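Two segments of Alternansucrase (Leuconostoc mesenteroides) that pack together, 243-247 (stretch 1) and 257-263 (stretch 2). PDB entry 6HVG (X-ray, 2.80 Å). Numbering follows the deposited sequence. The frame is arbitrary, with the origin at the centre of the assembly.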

ATOM      1  N   GLN A 243      -0.389 -29.777 -42.259  1.00 70.06           N
ATOM      2  CA  GLN A 243       0.644 -29.320 -43.167  1.00 69.12           C
ATOM      3  C   GLN A 243       0.627 -27.804 -43.214  1.00 68.69           C
ATOM      4  O   GLN A 243      -0.438 -27.205 -43.291  1.00 68.09           O
ATOM      5  N   PRO A 244       1.811 -27.164 -43.146  1.00 68.66           N
ATOM      6  CA  PRO A 244       1.804 -25.708 -43.126  1.00 66.77           C
ATOM      7  C   PRO A 244       1.369 -25.112 -44.437  1.00 68.74           C
ATOM      8  O   PRO A 244       1.633 -25.682 -45.496  1.00 69.44           O
ATOM      9  N   LEU A 245       0.730 -23.945 -44.366  1.00 70.74           N
ATOM     10  CA  LEU A 245       0.323 -23.247 -45.580  1.00 70.47           C
ATOM     11  C   LEU A 245       1.494 -22.448 -46.101  1.00 68.44           C
ATOM     12  O   LEU A 245       2.304 -21.956 -45.332  1.00 66.48           O
ATOM     13  N   ILE A 246       1.564 -22.334 -47.416  1.00 68.25           N
ATOM     14  CA  ILE A 246       2.624 -21.635 -48.093  1.00 68.95           C
ATOM     15  C   ILE A 246       2.042 -20.637 -49.076  1.00 69.51           C
ATOM     16  O   ILE A 246       1.031 -20.902 -49.695  1.00 71.67           O
ATOM     17  N   GLY A 247       2.712 -19.507 -49.252  1.00 70.67           N
ATOM     18  CA  GLY A 247       2.282 -18.497 -50.202  1.00 68.69           C
ATOM     19  C   GLY A 247       1.236 -17.609 -49.573  1.00 67.94           C
ATOM     20  O   GLY A 247       1.013 -17.636 -48.353  1.00 63.88           O
ATOM     21  N   TYR A 257       1.399 -13.724 -45.874  1.00 71.54           N
ATOM     22  CA  TYR A 257       2.302 -14.411 -46.815  1.00 69.04           C
ATOM     23  C   TYR A 257       3.169 -15.448 -46.131  1.00 68.65           C
ATOM     24  O   TYR A 257       3.601 -15.260 -45.007  1.00 65.66           O
ATOM     25  N   PHE A 258       3.427 -16.567 -46.796  1.00 72.47           N
ATOM     26  CA  PHE A 258       4.312 -17.575 -46.206  1.00 71.98           C
ATOM     27  C   PHE A 258       5.402 -17.994 -47.193  1.00 73.34           C
ATOM     28  O   PHE A 258       5.141 -18.221 -48.371  1.00 75.24           O
ATOM     29  N   ASN A 259       6.633 -18.119 -46.719  1.00 73.31           N
ATOM     30  CA  ASN A 259       7.726 -18.510 -47.596  1.00 74.25           C
ATOM     31  C   ASN A 259       7.611 -19.980 -47.988  1.00 75.72           C
ATOM     32  O   ASN A 259       6.782 -20.716 -47.456  1.00 75.43           O
ATOM     33  N   GLN A 260       8.453 -20.411 -48.910  1.00 76.50           N
ATOM     34  CA  GLN A 260       8.336 -21.749 -49.460  1.00 78.35           C
ATOM     35  C   GLN A 260       8.548 -22.858 -48.418  1.00 76.46           C
ATOM     36  O   GLN A 260       8.219 -24.013 -48.682  1.00 75.04           O
ATOM     37  N   GLN A 261       9.087 -22.512 -47.255  1.00 75.41           N
ATOM     38  CA  GLN A 261       9.231 -23.471 -46.154  1.00 76.10           C
ATOM     39  C   GLN A 261       8.129 -23.369 -45.120  1.00 74.94           C
ATOM     40  O   GLN A 261       8.187 -24.045 -44.104  1.00 71.80           O
ATOM     41  N   GLY A 262       7.152 -22.491 -45.356  1.00 76.55           N
ATOM     42  CA  GLY A 262       5.983 -22.340 -44.499  1.00 73.91           C
ATOM     43  C   GLY A 262       6.080 -21.316 -43.385  1.00 72.57           C
ATOM     44  O   GLY A 262       5.188 -21.224 -42.540  1.00 74.97           O
ATOM     45  N   VAL A 263       7.143 -20.517 -43.393  1.00 71.70           N
ATOM     46  CA  VAL A 263       7.386 -19.529 -42.343  1.00 69.53           C
ATOM     47  C   VAL A 263       6.638 -18.241 -42.660  1.00 67.06           C
ATOM     48  O   VAL A 263       6.495 -17.882 -43.819  1.00 66.57           O
TER

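This is a small contact between two loop segments, held at one end by a pair of backbone hydrogen bonds between Gly247 and Phe258 and padded along the rest by a few apolar side chains. The two stretches together bury 354 Å². Neither contains a regular helix or strand.

Gly247 and Phe258 are the residues that lie nearest across the contact, with CA atoms 4.6 Å apart. Gly247 N donates to Phe258 O at 2.9 Å. The return bond, from Phe258 N to Gly247 O, is weak: the distance is 3.1 Å and the angle at the hydrogen is 132°. No side chain takes part in a hydrogen bond across the contact.

Phe258 points toward stretch 1. Its chi1 is m (-72°) and its chi2 is 92°. Its CB sits 3.4 Å from Leu245 O and 3.8 Å from Ile246 CA, so the base of the side chain rests on the backbone of stretch 1. Gly247 O lies at the edge of the Phe258 ring, near the ring plane. The residue is buried.

Tyr257 behaves differently. Its CA-to-CB bond points away, but with chi1 t (-173°) and chi2 74° the ring comes back nearer to stretch 1. Tyr257 CD1 approaches Gly247 C to 3.7 Å. Gly247 has a phi of 84°, a value that favours glycine.

Ile246 also points away overall, yet it is well covered by stretch 2. Its rotamer is m for chi1 and t for chi2. Ile246 CG2 lies 3.4 Å from Asn259 O, and Ile246 CD1 lies 3.7 Å from Gln260 O. Ile246 CG1 is 4.2 Å from Gly262 CA. The side chain therefore runs along the backbone of the turn and meets carbonyl oxygens without being able to hydrogen bond to them.

Pro244 points toward stretch 2, with its ring in the C-gamma endo pucker. Its CB is 4.4 Å from Gly262 CA. The lack of a side chain on Gly262 matters here, because an ideal CB would lie 3.1 Å from Pro244 CB, which is tight. The backbone angles of Gly262 call for glycine in their own right. Leu245, m and t, points sideways. The nearest approach of its side chain to stretch 2 is 4.8 Å, from Leu245 CB to Phe258 CD1, while Leu245 O comes closer, 3.4 Å from Phe258 CB.

The surface that receives Ile246 and Pro244 is shaped by a type I beta turn from Asn259 to Gly262. Gly262 N donates to Asn259 O at 2.8 Å, and Asn259 N donates to Val263 O at 2.9 Å. The Asn259 side chain, chi1 p (76°), points away from stretch 1 and serves its own loop. Its OD1 accepts from Val263 N at 2.8 Å and, weakly, from Gln261 N at 2.9 Å. Gln260 and Gln261 point away as well, both with chi1 m. Gln243 is out of reach of stretch 2.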

ATOM      1  CB  GLN A 243       0.386 -29.903 -44.560  1.00 69.75           C
ATOM      2  CG  GLN A 243       0.513 -31.403 -44.597  1.00 70.68           C
ATOM      3  CD  GLN A 243       0.444 -31.933 -45.998  1.00 73.31           C
ATOM      4  OE1 GLN A 243      -0.200 -31.354 -46.863  1.00 72.40           O
ATOM      5  NE2 GLN A 243       1.116 -33.044 -46.240  1.00 79.32           N
ATOM      6  CB  PRO A 244       3.264 -25.350 -42.892  1.00 66.09           C
ATOM      7  CG  PRO A 244       4.013 -26.497 -43.452  1.00 67.22           C
ATOM      8  CD  PRO A 244       3.184 -27.703 -43.119  1.00 68.83           C
ATOM      9  CB  LEU A 245      -0.862 -22.318 -45.305  1.00 71.54           C
ATOM     10  CG  LEU A 245      -2.195 -22.957 -44.925  1.00 73.09           C
ATOM     11  CD1 LEU A 245      -3.187 -21.882 -44.497  1.00 73.57           C
ATOM     12  CD2 LEU A 245      -2.713 -23.765 -46.106  1.00 74.15           C
ATOM     13  CB  ILE A 246       3.448 -22.671 -48.893  1.00 71.02           C
ATOM     14  CG1 ILE A 246       3.958 -23.756 -47.946  1.00 71.00           C
ATOM     15  CG2 ILE A 246       4.598 -22.003 -49.655  1.00 71.23           C
ATOM     16  CD1 ILE A 246       4.627 -24.901 -48.682  1.00 74.97           C
ATOM     17  CB  TYR A 257       3.205 -13.427 -47.538  1.00 68.90           C
ATOM     18  CG  TYR A 257       3.981 -14.132 -48.610  1.00 70.70           C
ATOM     19  CD1 TYR A 257       3.348 -14.524 -49.769  1.00 68.59           C
ATOM     20  CD2 TYR A 257       5.326 -14.454 -48.455  1.00 72.19           C
ATOM     21  CE1 TYR A 257       4.019 -15.188 -50.769  1.00 68.30           C
ATOM     22  CE2 TYR A 257       6.006 -15.125 -49.445  1.00 72.36           C
ATOM     23  CZ  TYR A 257       5.346 -15.481 -50.598  1.00 71.55           C
ATOM     24  OH  TYR A 257       6.041 -16.177 -51.559  1.00 80.36           O
ATOM     25  CB  PHE A 258       3.492 -18.786 -45.770  1.00 71.52           C
ATOM     26  CG  PHE A 258       2.636 -18.537 -44.565  1.00 68.44           C
ATOM     27  CD1 PHE A 258       1.322 -18.113 -44.692  1.00 68.98           C
ATOM     28  CD2 PHE A 258       3.133 -18.737 -43.305  1.00 67.88           C
ATOM     29  CE1 PHE A 258       0.539 -17.854 -43.572  1.00 67.38           C
ATOM     30  CE2 PHE A 258       2.343 -18.497 -42.172  1.00 66.43           C
ATOM     31  CZ  PHE A 258       1.038 -18.062 -42.309  1.00 63.90           C
ATOM     32  CB  ASN A 259       9.078 -18.173 -46.958  1.00 74.49           C
ATOM     33  CG  ASN A 259       9.492 -19.121 -45.855  1.00 73.58           C
ATOM     34  OD1 ASN A 259       8.846 -20.128 -45.581  1.00 75.33           O
ATOM     35  ND2 ASN A 259      10.592 -18.788 -45.206  1.00 74.19           N
ATOM     36  CB  GLN A 260       9.303 -21.924 -50.624  1.00 84.03           C
ATOM     37  CG  GLN A 260       9.108 -20.960 -51.791  1.00 85.27           C
ATOM     38  CD  GLN A 260      10.142 -21.203 -52.874  1.00 92.66           C
ATOM     39  OE1 GLN A 260      11.268 -21.642 -52.588  1.00 95.17           O
ATOM     40  NE2 GLN A 260       9.766 -20.948 -54.129  1.00 94.41           N
ATOM     41  CB  GLN A 261      10.600 -23.307 -45.458  1.00 78.39           C
ATOM     42  CG  GLN A 261      11.783 -23.886 -46.219  1.00 81.56           C
ATOM     43  CD  GLN A 261      12.102 -23.093 -47.480  1.00 86.91           C
ATOM     44  OE1 GLN A 261      12.082 -21.854 -47.477  1.00 91.27           O
ATOM     45  NE2 GLN A 261      12.400 -23.798 -48.566  1.00 91.83           N
ATOM     46  CB  VAL A 263       8.894 -19.214 -42.204  1.00 69.90           C
ATOM     47  CG1 VAL A 263       9.155 -18.121 -41.166  1.00 69.29           C
ATOM     48  CG2 VAL A 263       9.661 -20.478 -41.837  1.00 71.72           C
TER